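Local coordinates for protein chitinase (Thermococcus chitonophagus, PDB 5XSW) that probably hydrolyses chitin from within its chains as an endochitinase, with a glycan held in a pocket of the largely helical part of the molecule, at residues Val27-Ile35 and Pro467-Tyr478; Lys323-Ile331 and Asn358-Phe366. One frame throughout, in Å; residues are numbered along the deposited sequence.

Contact 1. Residues Val27-Ile35 and Pro467-Tyr478; sequences VWNGWCFDI and PHIPRPTGDDWY. With GOL (glycerol), chain J.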
loop_
_atom_site.group_PDB
_atom_site.type_symbol
_atom_site.label_atom_id
_atom_site.label_comp_id
_atom_site.label_asym_id
_atom_site.label_seq_id
_atom_site.Cartn_x
_atom_site.Cartn_y
_atom_site.Cartn_z
ATOM N N VAL A 27 8.212 -20.621 -9.616
ATOM C CA VAL A 27 8.601 -21.645 -8.654
ATOM C C VAL A 27 8.829 -20.935 -7.294
ATOM O O VAL A 27 9.164 -19.743 -7.260
ATOM C CB VAL A 27 9.899 -22.446 -9.083
ATOM C CG1 VAL A 27 9.842 -22.848 -10.547
ATOM C CG2 VAL A 27 11.135 -21.684 -8.799
ATOM N N TRP A 28 8.614 -21.664 -6.214
ATOM C CA TRP A 28 8.704 -21.173 -4.848
ATOM C C TRP A 28 9.998 -20.445 -4.614
ATOM O O TRP A 28 11.070 -20.983 -4.903
ATOM C CB TRP A 28 8.588 -22.325 -3.881
ATOM C CG TRP A 28 8.839 -21.899 -2.473
ATOM C CD1 TRP A 28 9.993 -22.071 -1.746
ATOM C CD2 TRP A 28 7.884 -21.273 -1.586
ATOM N NE1 TRP A 28 9.830 -21.554 -0.474
ATOM C CE2 TRP A 28 8.538 -21.088 -0.337
ATOM C CE3 TRP A 28 6.536 -20.866 -1.729
ATOM C CZ2 TRP A 28 7.910 -20.483 0.756
ATOM C CZ3 TRP A 28 5.897 -20.266 -0.631
ATOM C CH2 TRP A 28 6.577 -20.101 0.606
ATOM N N ASN A 29 9.884 -19.183 -4.185
ATOM C CA ASN A 29 11.023 -18.343 -3.821
ATOM C C ASN A 29 11.857 -17.920 -5.019
ATOM O O ASN A 29 12.862 -17.278 -4.865
ATOM C CB ASN A 29 11.930 -19.061 -2.811
ATOM C CG ASN A 29 12.451 -18.119 -1.733
ATOM O OD1 ASN A 29 11.941 -17.012 -1.575
ATOM N ND2 ASN A 29 13.441 -18.577 -0.953
ATOM N N GLY A 30 11.425 -18.257 -6.220
ATOM C CA GLY A 30 12.203 -17.893 -7.391
ATOM C C GLY A 30 11.418 -17.145 -8.447
ATOM O O GLY A 30 11.770 -17.183 -9.638
ATOM N N TRP A 31 10.363 -16.437 -8.034
ATOM C CA TRP A 31 9.528 -15.737 -9.015
ATOM C C TRP A 31 10.230 -14.467 -9.437
ATOM O O TRP A 31 10.123 -13.998 -10.585
ATOM C CB TRP A 31 8.138 -15.445 -8.418
ATOM C CG TRP A 31 7.213 -14.652 -9.310
ATOM C CD1 TRP A 31 6.383 -15.148 -10.294
ATOM C CD2 TRP A 31 7.020 -13.223 -9.303
ATOM N NE1 TRP A 31 5.710 -14.107 -10.900
ATOM C CE2 TRP A 31 6.077 -12.925 -10.309
ATOM C CE3 TRP A 31 7.573 -12.171 -8.564
ATOM C CZ2 TRP A 31 5.660 -11.631 -10.572
ATOM C CZ3 TRP A 31 7.166 -10.876 -8.841
ATOM C CH2 TRP A 31 6.215 -10.623 -9.847
ATOM N N CYS A 32 10.951 -13.887 -8.478
ATOM C CA CYS A 32 11.773 -12.719 -8.708
ATOM C C CYS A 32 12.961 -12.803 -7.727
ATOM O O CYS A 32 12.804 -13.218 -6.548
ATOM C CB CYS A 32 10.998 -11.398 -8.461
ATOM S SG CYS A 32 11.792 -9.984 -9.084
ATOM N N PHE A 33 14.129 -12.418 -8.219
ATOM C CA PHE A 33 15.307 -12.213 -7.351
ATOM C C PHE A 33 15.653 -10.761 -7.337
ATOM O O PHE A 33 15.842 -10.143 -8.390
ATOM C CB PHE A 33 16.534 -13.061 -7.849
ATOM C CG PHE A 33 16.266 -14.527 -7.866
ATOM C CD1 PHE A 33 16.276 -15.265 -6.688
ATOM C CD2 PHE A 33 15.981 -15.180 -9.049
ATOM C CE1 PHE A 33 16.022 -16.643 -6.700
ATOM C CE2 PHE A 33 15.702 -16.554 -9.075
ATOM C CZ PHE A 33 15.710 -17.284 -7.903
ATOM N N ASP A 34 15.769 -10.184 -6.150
ATOM C CA ASP A 34 16.194 -8.809 -6.028
ATOM C C ASP A 34 17.645 -8.813 -5.512
ATOM O O ASP A 34 17.886 -9.270 -4.398
ATOM C CB ASP A 34 15.323 -8.017 -5.039
ATOM C CG ASP A 34 13.935 -7.681 -5.601
ATOM O OD1 ASP A 34 13.657 -8.080 -6.746
ATOM O OD2 ASP A 34 13.165 -7.024 -4.862
ATOM N N ILE A 35 18.566 -8.297 -6.315
ATOM C CA ILE A 35 20.006 -8.346 -5.945
ATOM C C ILE A 35 20.487 -7.044 -5.374
ATOM O O ILE A 35 20.453 -6.008 -6.039
ATOM C CB ILE A 35 20.833 -8.757 -7.189
ATOM C CG1 ILE A 35 20.391 -10.193 -7.579
ATOM C CG2 ILE A 35 22.341 -8.678 -6.856
ATOM C CD1 ILE A 35 21.176 -10.797 -8.693
ATOM N N PRO A 467 12.943 -22.965 1.526
ATOM C CA PRO A 467 12.728 -22.689 2.951
ATOM C C PRO A 467 11.253 -22.220 3.191
ATOM O O PRO A 467 10.648 -21.671 2.262
ATOM C CB PRO A 467 13.739 -21.575 3.229
ATOM C CG PRO A 467 13.756 -20.814 1.947
ATOM C CD PRO A 467 13.624 -21.841 0.856
ATOM N N HIS A 468 10.681 -22.464 4.373
ATOM C CA HIS A 468 9.262 -22.184 4.565
ATOM C C HIS A 468 8.947 -20.694 4.523
ATOM O O HIS A 468 7.863 -20.312 4.122
ATOM C CB HIS A 468 8.787 -22.766 5.881
ATOM C CG HIS A 468 8.835 -24.260 5.925
ATOM N ND1 HIS A 468 8.712 -25.046 4.794
ATOM C CD2 HIS A 468 8.996 -25.113 6.965
ATOM C CE1 HIS A 468 8.779 -26.317 5.142
ATOM N NE2 HIS A 468 8.951 -26.384 6.454
ATOM N N ILE A 469 9.890 -19.858 4.951
ATOM C CA ILE A 469 9.720 -18.398 4.857
ATOM C C ILE A 469 10.412 -17.879 3.613
ATOM O O ILE A 469 11.647 -17.974 3.500
ATOM C CB ILE A 469 10.267 -17.712 6.125
ATOM C CG1 ILE A 469 9.578 -18.316 7.358
ATOM C CG2 ILE A 469 10.151 -16.163 6.033
ATOM C CD1 ILE A 469 10.129 -17.770 8.697
ATOM N N PRO A 470 9.632 -17.353 2.646
ATOM C CA PRO A 470 10.211 -16.894 1.382
ATOM C C PRO A 470 10.803 -15.502 1.556
ATOM O O PRO A 470 10.414 -14.814 2.510
ATOM C CB PRO A 470 8.995 -16.893 0.414
ATOM C CG PRO A 470 7.841 -16.518 1.324
ATOM C CD PRO A 470 8.155 -17.177 2.686
ATOM N N ARG A 471 11.712 -15.085 0.680
ATOM C CA ARG A 471 12.178 -13.693 0.685
ATOM C C ARG A 471 11.087 -12.738 0.160
ATOM O O ARG A 471 10.393 -13.081 -0.805
ATOM C CB ARG A 471 13.417 -13.511 -0.198
ATOM C CG ARG A 471 14.593 -14.469 0.155
ATOM C CD ARG A 471 15.830 -14.168 -0.756
ATOM N NE ARG A 471 15.520 -14.798 -2.009
ATOM C CZ ARG A 471 15.744 -16.072 -2.269
ATOM N NH1 ARG A 471 16.402 -16.824 -1.402
ATOM N NH2 ARG A 471 15.339 -16.578 -3.412
ATOM N N PRO A 472 10.955 -11.562 0.785
ATOM C CA PRO A 472 10.237 -10.456 0.142
ATOM C C PRO A 472 10.970 -10.132 -1.144
ATOM O O PRO A 472 12.216 -10.210 -1.191
ATOM C CB PRO A 472 10.350 -9.293 1.151
ATOM C CG PRO A 472 11.637 -9.661 1.994
ATOM C CD PRO A 472 11.631 -11.158 2.036
ATOM N N THR A 473 10.237 -9.776 -2.195
ATOM C CA THR A 473 10.891 -9.598 -3.486
ATOM C C THR A 473 10.027 -8.765 -4.443
ATOM O O THR A 473 8.934 -8.332 -4.048
ATOM C CB THR A 473 11.229 -11.003 -4.107
ATOM O OG1 THR A 473 12.071 -10.844 -5.255
ATOM C CG2 THR A 473 9.961 -11.772 -4.477
ATOM N N GLY A 474 10.526 -8.520 -5.667
ATOM C CA GLY A 474 9.792 -7.776 -6.691
ATOM C C GLY A 474 10.195 -6.318 -6.775
ATOM O O GLY A 474 11.009 -5.832 -5.977
ATOM N N ASP A 475 9.588 -5.585 -7.705
ATOM C CA ASP A 475 10.060 -4.224 -8.001
ATOM C C ASP A 475 9.886 -3.256 -6.861
ATOM O O ASP A 475 10.794 -2.479 -6.555
ATOM C CB ASP A 475 9.328 -3.633 -9.232
ATOM C CG ASP A 475 9.740 -4.283 -10.521
ATOM O OD1 ASP A 475 9.653 -5.502 -10.655
ATOM O OD2 ASP A 475 10.172 -3.570 -11.422
ATOM N N ASP A 476 8.690 -3.245 -6.254
ATOM C CA ASP A 476 8.437 -2.316 -5.149
ATOM C C ASP A 476 9.446 -2.586 -3.977
ATOM O O ASP A 476 9.941 -1.682 -3.396
ATOM C CB ASP A 476 6.998 -2.472 -4.597
ATOM C CG ASP A 476 5.899 -2.011 -5.632
ATOM O OD1 ASP A 476 6.252 -1.149 -6.431
ATOM O OD2 ASP A 476 4.756 -2.543 -5.628
ATOM N N TRP A 477 9.622 -3.839 -3.614
ATOM C CA TRP A 477 10.578 -4.169 -2.521
ATOM C C TRP A 477 11.978 -3.623 -2.838
ATOM O O TRP A 477 12.672 -2.990 -2.021
ATOM C CB TRP A 477 10.631 -5.680 -2.327
ATOM C CG TRP A 477 11.631 -6.089 -1.262
ATOM C CD1 TRP A 477 12.914 -6.620 -1.455
ATOM C CD2 TRP A 477 11.473 -5.911 0.156
ATOM N NE1 TRP A 477 13.516 -6.819 -0.199
ATOM C CE2 TRP A 477 12.656 -6.388 0.787
ATOM C CE3 TRP A 477 10.434 -5.417 0.964
ATOM C CZ2 TRP A 477 12.792 -6.402 2.186
ATOM C CZ3 TRP A 477 10.581 -5.448 2.372
ATOM C CH2 TRP A 477 11.751 -5.945 2.950
ATOM N N TYR A 478 12.362 -3.833 -4.065
ATOM C CA TYR A 478 13.689 -3.418 -4.509
ATOM C C TYR A 478 13.958 -1.964 -4.257
ATOM O O TYR A 478 14.950 -1.617 -3.602
ATOM C CB TYR A 478 13.847 -3.729 -6.001
ATOM C CG TYR A 478 15.305 -3.530 -6.494
ATOM C CD1 TYR A 478 16.317 -4.467 -6.180
ATOM C CD2 TYR A 478 15.644 -2.428 -7.238
ATOM C CE1 TYR A 478 17.654 -4.257 -6.607
ATOM C CE2 TYR A 478 16.981 -2.223 -7.707
ATOM C CZ TYR A 478 17.960 -3.139 -7.387
ATOM O OH TYR A 478 19.248 -2.902 -7.841
HETATM C C1 GOL J . 16.137 -20.450 -3.624
HETATM O O1 GOL J . 15.721 -19.261 -4.286
HETATM C C2 GOL J . 15.920 -20.294 -2.137
HETATM O O2 GOL J . 14.708 -20.957 -1.838
HETATM C C3 GOL J . 17.061 -20.975 -1.392
HETATM O O3 GOL J . 17.191 -20.493 -0.051
HETATM O O HOH W 1 11.246 -14.610 -2.871
HETATM O O HOH W 2 13.844 -17.351 1.740
HETATM O O HOH W 3 13.665 -13.897 -4.070
HETATM O O HOH W 4 15.141 -11.652 -3.801
#

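Contact 2. Residues Lys323-Ile331 and Asn358-Phe366; sequences KDPWAETEI and NAEVLWKEF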
loop_
_atom_site.group_PDB
_atom_site.type_symbol
_atom_site.label_atom_id
_atom_site.label_comp_id
_atom_site.label_asym_id
_atom_site.label_seq_id
_atom_site.Cartn_x
_atom_site.Cartn_y
_atom_site.Cartn_z
ATOM N N LYS A 323 19.758 -1.770 26.096
ATOM C CA LYS A 323 19.421 -1.981 27.523
ATOM C C LYS A 323 17.956 -2.329 27.763
ATOM O O LYS A 323 17.630 -2.936 28.775
ATOM C CB LYS A 323 19.776 -0.741 28.363
ATOM C CG LYS A 323 21.291 -0.617 28.715
ATOM C CD LYS A 323 21.615 0.667 29.524
ATOM C CE LYS A 323 23.135 1.041 29.424
ATOM N NZ LYS A 323 23.459 2.440 29.923
ATOM N N ASP A 324 17.061 -1.940 26.857
ATOM C CA ASP A 324 15.622 -2.212 27.031
ATOM C C ASP A 324 15.357 -3.601 26.411
ATOM O O ASP A 324 15.548 -3.826 25.196
ATOM C CB ASP A 324 14.775 -1.097 26.353
ATOM C CG ASP A 324 13.264 -1.325 26.462
ATOM O OD1 ASP A 324 12.805 -2.403 26.892
ATOM O OD2 ASP A 324 12.526 -0.382 26.138
ATOM N N PRO A 325 14.993 -4.569 27.243
ATOM C CA PRO A 325 14.823 -5.901 26.676
ATOM C C PRO A 325 13.574 -6.000 25.711
ATOM O O PRO A 325 13.442 -6.953 24.963
ATOM C CB PRO A 325 14.641 -6.777 27.928
ATOM C CG PRO A 325 13.997 -5.874 28.907
ATOM C CD PRO A 325 14.650 -4.515 28.673
ATOM N N TRP A 326 12.712 -4.999 25.722
ATOM C CA TRP A 326 11.518 -5.014 24.854
ATOM C C TRP A 326 11.750 -4.088 23.637
ATOM O O TRP A 326 10.804 -3.800 22.881
ATOM C CB TRP A 326 10.293 -4.590 25.662
ATOM C CG TRP A 326 9.743 -5.649 26.569
ATOM C CD1 TRP A 326 10.162 -5.950 27.845
ATOM C CD2 TRP A 326 8.673 -6.558 26.277
ATOM N NE1 TRP A 326 9.419 -6.999 28.349
ATOM C CE2 TRP A 326 8.496 -7.384 27.416
ATOM C CE3 TRP A 326 7.860 -6.761 25.162
ATOM C CZ2 TRP A 326 7.532 -8.398 27.471
ATOM C CZ3 TRP A 326 6.897 -7.757 25.222
ATOM C CH2 TRP A 326 6.746 -8.567 26.361
ATOM N N ALA A 327 13.002 -3.631 23.449
ATOM C CA ALA A 327 13.308 -2.683 22.383
ATOM C C ALA A 327 12.804 -3.136 20.980
ATOM O O ALA A 327 12.162 -2.351 20.313
ATOM C CB ALA A 327 14.805 -2.413 22.302
ATOM N N GLU A 328 13.116 -4.358 20.542
ATOM C CA GLU A 328 12.714 -4.810 19.236
ATOM C C GLU A 328 11.166 -4.745 19.079
ATOM O O GLU A 328 10.613 -4.258 18.056
ATOM C CB GLU A 328 13.202 -6.232 18.975
ATOM C CG GLU A 328 12.675 -6.764 17.615
ATOM C CD GLU A 328 13.188 -8.148 17.247
ATOM O OE1 GLU A 328 13.245 -9.020 18.158
ATOM O OE2 GLU A 328 13.470 -8.374 16.062
ATOM N N THR A 329 10.488 -5.262 20.083
ATOM C CA THR A 329 9.007 -5.320 20.084
ATOM C C THR A 329 8.424 -3.897 20.035
ATOM O O THR A 329 7.430 -3.644 19.354
ATOM C CB THR A 329 8.474 -6.110 21.320
ATOM O OG1 THR A 329 8.956 -7.475 21.217
ATOM C CG2 THR A 329 6.930 -6.118 21.313
ATOM N N GLU A 330 9.009 -2.969 20.778
ATOM C CA GLU A 330 8.569 -1.585 20.726
ATOM C C GLU A 330 8.716 -0.960 19.305
ATOM O O GLU A 330 7.797 -0.281 18.828
ATOM C CB GLU A 330 9.401 -0.724 21.731
ATOM C CG GLU A 330 9.032 -1.080 23.185
ATOM C CD GLU A 330 10.072 -0.536 24.153
ATOM O OE1 GLU A 330 10.550 0.583 23.921
ATOM O OE2 GLU A 330 10.407 -1.221 25.114
ATOM N N ILE A 331 9.856 -1.188 18.666
ATOM C CA ILE A 331 10.151 -0.675 17.318
ATOM C C ILE A 331 9.153 -1.269 16.318
ATOM O O ILE A 331 8.531 -0.566 15.501
ATOM C CB ILE A 331 11.555 -1.026 16.898
ATOM C CG1 ILE A 331 12.559 -0.230 17.756
ATOM C CG2 ILE A 331 11.792 -0.693 15.402
ATOM C CD1 ILE A 331 14.015 -0.638 17.565
ATOM N N ASN A 358 21.311 2.683 24.840
ATOM C CA ASN A 358 21.433 3.011 26.265
ATOM C C ASN A 358 20.144 3.347 26.946
ATOM O O ASN A 358 20.117 3.593 28.154
ATOM C CB ASN A 358 22.417 4.181 26.467
ATOM C CG ASN A 358 23.874 3.737 26.296
ATOM O OD1 ASN A 358 24.327 2.818 26.963
ATOM N ND2 ASN A 358 24.579 4.348 25.362
ATOM N N ALA A 359 19.055 3.363 26.195
ATOM C CA ALA A 359 17.794 3.728 26.800
ATOM C C ALA A 359 17.234 2.583 27.632
ATOM O O ALA A 359 17.156 1.451 27.154
ATOM C CB ALA A 359 16.758 4.171 25.685
ATOM N N GLU A 360 16.780 2.880 28.856
ATOM C CA GLU A 360 16.175 1.856 29.680
ATOM C C GLU A 360 14.774 1.515 29.190
ATOM O O GLU A 360 14.363 0.376 29.264
ATOM C CB GLU A 360 16.102 2.304 31.134
ATOM C CG GLU A 360 17.480 2.391 31.812
ATOM C CD GLU A 360 17.389 2.485 33.334
ATOM O OE1 GLU A 360 16.256 2.412 33.873
ATOM O OE2 GLU A 360 18.449 2.633 33.986
ATOM N N VAL A 361 14.042 2.531 28.733
ATOM C CA VAL A 361 12.750 2.336 28.043
ATOM C C VAL A 361 12.860 3.090 26.722
ATOM O O VAL A 361 12.688 4.305 26.682
ATOM C CB VAL A 361 11.604 2.851 28.854
ATOM C CG1 VAL A 361 10.247 2.452 28.238
ATOM C CG2 VAL A 361 11.710 2.310 30.300
ATOM N N LEU A 362 13.139 2.359 25.651
ATOM C CA LEU A 362 13.333 2.958 24.323
ATOM C C LEU A 362 12.155 3.876 23.922
ATOM O O LEU A 362 12.377 5.016 23.507
ATOM C CB LEU A 362 13.563 1.846 23.299
ATOM C CG LEU A 362 13.908 2.331 21.895
ATOM C CD1 LEU A 362 15.381 2.880 21.807
ATOM C CD2 LEU A 362 13.683 1.220 20.886
ATOM N N TRP A 363 10.912 3.443 24.126
ATOM C CA TRP A 363 9.816 4.194 23.530
ATOM C C TRP A 363 9.648 5.546 24.214
ATOM O O TRP A 363 9.197 6.486 23.600
ATOM C CB TRP A 363 8.492 3.416 23.556
ATOM C CG TRP A 363 7.856 3.196 24.879
ATOM C CD1 TRP A 363 7.996 2.085 25.704
ATOM C CD2 TRP A 363 6.925 4.058 25.521
ATOM N NE1 TRP A 363 7.240 2.265 26.846
ATOM C CE2 TRP A 363 6.547 3.443 26.734
ATOM C CE3 TRP A 363 6.382 5.303 25.194
ATOM C CZ2 TRP A 363 5.661 4.034 27.615
ATOM C CZ3 TRP A 363 5.473 5.874 26.069
ATOM C CH2 TRP A 363 5.128 5.241 27.261
ATOM N N LYS A 364 10.032 5.650 25.479
ATOM C CA LYS A 364 9.933 6.935 26.183
ATOM C C LYS A 364 11.033 7.890 25.774
ATOM O O LYS A 364 10.816 9.092 25.664
ATOM C CB LYS A 364 9.962 6.711 27.695
ATOM C CG LYS A 364 8.656 6.124 28.216
ATOM C CD LYS A 364 8.726 6.072 29.745
ATOM C CE LYS A 364 7.619 5.197 30.319
ATOM N NZ LYS A 364 7.735 5.052 31.808
ATOM N N GLU A 365 12.206 7.354 25.524
ATOM C CA GLU A 365 13.315 8.199 25.101
ATOM C C GLU A 365 13.114 8.750 23.700
ATOM O O GLU A 365 13.608 9.820 23.399
ATOM C CB GLU A 365 14.605 7.419 25.138
ATOM C CG GLU A 365 15.192 7.383 26.489
ATOM C CD GLU A 365 16.602 7.893 26.444
ATOM O OE1 GLU A 365 16.815 8.956 25.806
ATOM O OE2 GLU A 365 17.490 7.209 27.013
ATOM N N PHE A 366 12.482 7.967 22.836
ATOM C CA PHE A 366 12.340 8.332 21.440
ATOM C C PHE A 366 10.951 8.820 21.065
ATOM O O PHE A 366 10.671 9.049 19.903
ATOM C CB PHE A 366 12.757 7.168 20.554
ATOM C CG PHE A 366 14.238 7.046 20.385
ATOM C CD1 PHE A 366 15.017 6.497 21.380
ATOM C CD2 PHE A 366 14.851 7.502 19.243
ATOM C CE1 PHE A 366 16.380 6.392 21.227
ATOM C CE2 PHE A 366 16.213 7.400 19.082
ATOM C CZ PHE A 366 16.980 6.848 20.080
HETATM O O HOH W 5 17.406 0.244 24.877
#

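Contact 1. Residues Val27-Ile35 and Pro467-Tyr478
Residues 27-35 run beside 467-478, the CA atoms of Asn29 and Pro470 lying 5.5 Å apart, and here a type II turn (Val27-Gly30) and the start of strand 32-41 meet a proline-rich loop and the first turn of helix 475-482. At one end Trp28 NE1 donates to Pro467 O over 2.9 Å, the oxygen lying close to the indole plane, while Pro470 CB packs on CZ2 of the same ring. Asn29 works with both ends of its amide. Its OD1 accepts Arg471 N (3.0 Å, 154°), and its ND2 reaches glycerol O2 at 2.8 Å and a water that donates to Ile469 O. The amide also stacks on one face of the Arg471 guanidinium, the planes 19° apart. A bend at chi3 (-79°) brings this guanidinium back over Asn29, where Arg471 NH2 donates almost straight to glycerol O1 at 2.8 Å and lies by the edge of the Phe33 ring; a water joins Arg471 NE to Cys32 O. A cation-pi contact with Tyr104 adds to the hold on Arg471. Farther along, Asp34 approaches the N-cap residue Gly474: its OD1 takes a weak bond from Gly474 N (3.3 Å), and its OD2 sits only 2.7 Å from Gly474 O, so the carboxyl group probably carries a proton. Gly474 has backbone angles that call for glycine. Tyr478 sets its ring edge against the strand, CE1 lying 3.4 Å from Ile35 O, and its hydroxyl bonds to Thr71 O. Strand 32-41 belongs to an antiparallel sheet of what appears to be an N-terminal beta domain, consistent with a largely buried interdomain seam in which the C-terminal loop and helix join that sheet to the helical part.

Contact 2. Residues Lys323-Ile331 and Asn358-Phe366
Asn358 OD1 receives a weak hydrogen bond from Lys323 NZ (3.1 Å) at the exposed margin, where the extended lysine chain passes beside the Asn358 carbonyl. Ala359 contributes its backbone oxygen: a water donates to Ala359 O at 2.6 Å and accepts from Asp324 N, bridging two groups that make no direct bond. Glu360 takes part through its backbone, its carbonyl O lying against Asp324 CB. Val361 occupies the N-cap position of the short helix 362-365 and, being a valine, has no polar side-chain atom to cap it. That need is met across the contact, where the N-terminal ends of two helices meet: an aspartate in the turn before helix 327-338 and a glutamate in its first turn accept the leading amides of helix 362-365. Leu362 N donates to Asp324 OD2 (2.9 Å, 153°), which accepts through its anti lone pair. Asp324 sends this oxygen across because its CG lies opposite the backbone N (chi1 179°), while OD1 is met from above the carboxylate plane by Trp326 N, 2.8 Å away, forming an Asx turn ahead of its own helix. Asp324 OD2 is also just 2.5 Å from Glu330 OE2, so one of the two acids probably holds a proton. Were Asp324 an alanine, Leu362 N and Trp326 N would probably lose their shared acceptor group and Glu330 its close acid neighbour. Leu362 CD2 packs on Ile331 CG1 (3.6 Å) and faces Ala327 CB. Trp363 N gives Glu330 OE1 a weak bond of 2.9 Å, and the carboxylate stands nearly upright to the indole, 84° between planes, meeting its edge at CD1. Lys364 CG lies over the centre of the Trp363 ring, which also touches Pro376 of helix 374-386.

Overall arrangement
Contact 1 and contact 2 do not touch: their centres are 31 Å apart and their nearest atoms about 12 Å. Helix 288-311 lies between them, since Pro472 and Trp477 of contact 1 rest on it and Glu328 of contact 2 forms a salt bridge with its Arg304. Along the chain contact 2 is nested inside the loop that contact 1 closes. The Trp363 side chain of contact 2 is about 13 Å from bound N-acetylglucosamine units, so this contact is not part of the pocket lining itself. Helix 327-338 nevertheless carries the pocket residue Asn337, and residues 358-366 lead on to Phe371, Gly372 and His374 of the same pocket.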